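Local atomic coordinates of N-glycosylase/DNA lyase (Methanocaldococcus jannaschii, PDB entry 3FHF), a protein that belongs to the 8-oxoguanine DNA glycosylase family of the helix-hairpin-helix clan and is an N-glycosylase and DNA lyase. Residues W44-C49 against G72-P77. Residues are numbered along the deposited sequence; the frame is centred on the assembly and turned at random.
Sequences WFKELC and GFLTLP
Phe45 carries its CG anti to the backbone N (chi1 -171°), which swings the ring outward from helix 41-54 to the short helix 72-75. Cys49 SG, one turn on, and Phe73 CG both stand anti to their own carbonyl carbons (chi1 -69° and -78°); the Phe73 torsion sets one ring face against Cys49 CB, and that of Cys49 places the sulfur. The evidence for a CH-pi contact is direct: Cys49 CB stands 3.7 Å from the centroid of the Phe73 ring, almost on its normal. The sulfur sits obliquely, nearer the root of the ring, with Cys49 SG 3.8 Å from Phe73 CG. At the edge of that ring, in its plane, Lys46 CG lies 4.0 Å from Phe73 CD1. Lys46 then bends at chi2, and its NZ ends 3.5 Å from Leu74 CD1. Phe45 and Leu74 meet tip to tip, Phe45 CD2 lying 3.4 Å from Leu74 CD2. The edge of the Phe45 ring also faces the backbone, with CE2 3.5 Å from Phe73 O, a carbonyl that accepts a hydrogen bond from Arg104. Ile100 of helix 93-103 touches both Cys49 and Phe73, tying this helix-helix junction to a third helix. Mainly carbon and sulfur surfaces carry the contact, a small hydrophobic junction inside the all-helical glycosylase fold, with Lys46 and Leu74 its partly exposed members.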
loop_
_atom_site.group_PDB
_atom_site.type_symbol
_atom_site.label_atom_id
_atom_site.label_comp_id
_atom_site.label_asym_id
_atom_site.label_seq_id
_atom_site.Cartn_x
_atom_site.Cartn_y
_atom_site.Cartn_z
ATOM N N TRP A 44 13.407 5.639 -2.621
ATOM C CA TRP A 44 12.103 5.374 -3.211
ATOM C C TRP A 44 12.079 3.993 -3.872
ATOM O O TRP A 44 11.088 3.265 -3.763
ATOM C CB TRP A 44 11.752 6.447 -4.243
ATOM C CG TRP A 44 11.266 7.743 -3.666
ATOM C CD1 TRP A 44 11.879 8.504 -2.709
ATOM C CD2 TRP A 44 10.091 8.455 -4.050
ATOM N NE1 TRP A 44 11.157 9.651 -2.482
ATOM C CE2 TRP A 44 10.055 9.645 -3.291
ATOM C CE3 TRP A 44 9.061 8.206 -4.968
ATOM C CZ2 TRP A 44 9.030 10.587 -3.422
ATOM C CZ3 TRP A 44 8.042 9.143 -5.097
ATOM C CH2 TRP A 44 8.037 10.322 -4.325
ATOM N N PHE A 45 13.165 3.626 -4.553
ATOM C CA PHE A 45 13.215 2.320 -5.212
ATOM C C PHE A 45 13.117 1.181 -4.198
ATOM O O PHE A 45 12.546 0.122 -4.491
ATOM C CB PHE A 45 14.502 2.149 -6.026
ATOM C CG PHE A 45 14.504 0.909 -6.883
ATOM C CD1 PHE A 45 13.683 0.826 -8.001
ATOM C CD2 PHE A 45 15.266 -0.198 -6.533
ATOM C CE1 PHE A 45 13.614 -0.345 -8.759
ATOM C CE2 PHE A 45 15.207 -1.380 -7.282
ATOM C CZ PHE A 45 14.378 -1.452 -8.398
ATOM N N LYS A 46 13.697 1.384 -3.013
ATOM C CA LYS A 46 13.637 0.370 -1.966
ATOM C C LYS A 46 12.198 0.183 -1.498
ATOM O O LYS A 46 11.795 -0.927 -1.155
ATOM C CB LYS A 46 14.496 0.760 -0.756
ATOM C CG LYS A 46 15.949 0.306 -0.801
ATOM C CD LYS A 46 16.768 1.117 -1.779
ATOM C CE LYS A 46 18.255 0.973 -1.489
ATOM N NZ LYS A 46 19.086 1.857 -2.350
ATOM N N GLU A 47 11.430 1.269 -1.455
ATOM C CA GLU A 47 10.034 1.173 -1.032
ATOM C C GLU A 47 9.210 0.479 -2.102
ATOM O O GLU A 47 8.236 -0.212 -1.798
ATOM C CB GLU A 47 9.440 2.551 -0.753
ATOM C CG GLU A 47 9.889 3.141 0.556
ATOM C CD GLU A 47 9.541 2.260 1.744
ATOM O OE1 GLU A 47 8.339 2.041 2.005
ATOM O OE2 GLU A 47 10.476 1.786 2.416
ATOM N N LEU A 48 9.599 0.666 -3.357
ATOM C CA LEU A 48 8.890 0.028 -4.456
ATOM C C LEU A 48 9.088 -1.481 -4.328
ATOM O O LEU A 48 8.173 -2.265 -4.573
ATOM C CB LEU A 48 9.441 0.508 -5.798
ATOM C CG LEU A 48 8.784 -0.114 -7.037
ATOM C CD1 LEU A 48 7.334 0.355 -7.154
ATOM C CD2 LEU A 48 9.558 0.286 -8.268
ATOM N N CYS A 49 10.295 -1.877 -3.930
ATOM C CA CYS A 49 10.617 -3.283 -3.763
ATOM C C CYS A 49 9.882 -3.862 -2.567
ATOM O O CYS A 49 9.486 -5.024 -2.584
ATOM C CB CYS A 49 12.126 -3.462 -3.614
ATOM S SG CYS A 49 13.016 -3.098 -5.142
ATOM N N GLY A 72 21.119 -3.771 -1.763
ATOM C CA GLY A 72 21.114 -4.940 -2.622
ATOM C C GLY A 72 19.992 -4.991 -3.646
ATOM O O GLY A 72 20.085 -5.726 -4.635
ATOM N N PHE A 73 18.923 -4.235 -3.419
ATOM C CA PHE A 73 17.812 -4.225 -4.367
ATOM C C PHE A 73 18.276 -3.607 -5.685
ATOM O O PHE A 73 17.668 -3.817 -6.735
ATOM C CB PHE A 73 16.630 -3.425 -3.796
ATOM C CG PHE A 73 15.824 -4.174 -2.766
ATOM C CD1 PHE A 73 15.451 -3.557 -1.573
ATOM C CD2 PHE A 73 15.410 -5.483 -2.999
ATOM C CE1 PHE A 73 14.674 -4.233 -0.629
ATOM C CE2 PHE A 73 14.631 -6.171 -2.060
ATOM C CZ PHE A 73 14.263 -5.545 -0.874
ATOM N N LEU A 74 19.371 -2.856 -5.624
ATOM C CA LEU A 74 19.921 -2.199 -6.805
ATOM C C LEU A 74 21.234 -2.789 -7.312
ATOM O O LEU A 74 21.543 -2.682 -8.494
ATOM C CB LEU A 74 20.149 -0.714 -6.515
ATOM C CG LEU A 74 18.921 0.185 -6.427
ATOM C CD1 LEU A 74 19.307 1.532 -5.846
ATOM C CD2 LEU A 74 18.320 0.345 -7.813
ATOM N N THR A 75 21.998 -3.414 -6.422
ATOM C CA THR A 75 23.304 -3.955 -6.790
ATOM C C THR A 75 23.432 -5.463 -6.987
ATOM O O THR A 75 24.276 -5.916 -7.760
ATOM C CB THR A 75 24.355 -3.519 -5.759
ATOM O OG1 THR A 75 23.985 -4.010 -4.465
ATOM C CG2 THR A 75 24.441 -1.999 -5.703
ATOM N N LEU A 76 22.605 -6.238 -6.296
ATOM C CA LEU A 76 22.665 -7.693 -6.396
ATOM C C LEU A 76 22.225 -8.278 -7.735
ATOM O O LEU A 76 21.208 -7.877 -8.299
ATOM C CB LEU A 76 21.817 -8.329 -5.292
ATOM C CG LEU A 76 22.272 -8.144 -3.844
ATOM C CD1 LEU A 76 21.146 -8.562 -2.914
ATOM C CD2 LEU A 76 23.526 -8.967 -3.579
ATOM N N PRO A 77 22.998 -9.238 -8.267
ATOM C CA PRO A 77 22.619 -9.847 -9.541
ATOM C C PRO A 77 21.434 -10.784 -9.299
ATOM O O PRO A 77 21.213 -11.235 -8.174
ATOM C CB PRO A 77 23.887 -10.592 -9.959
ATOM C CG PRO A 77 24.496 -10.970 -8.653
ATOM C CD PRO A 77 24.326 -9.706 -7.836
#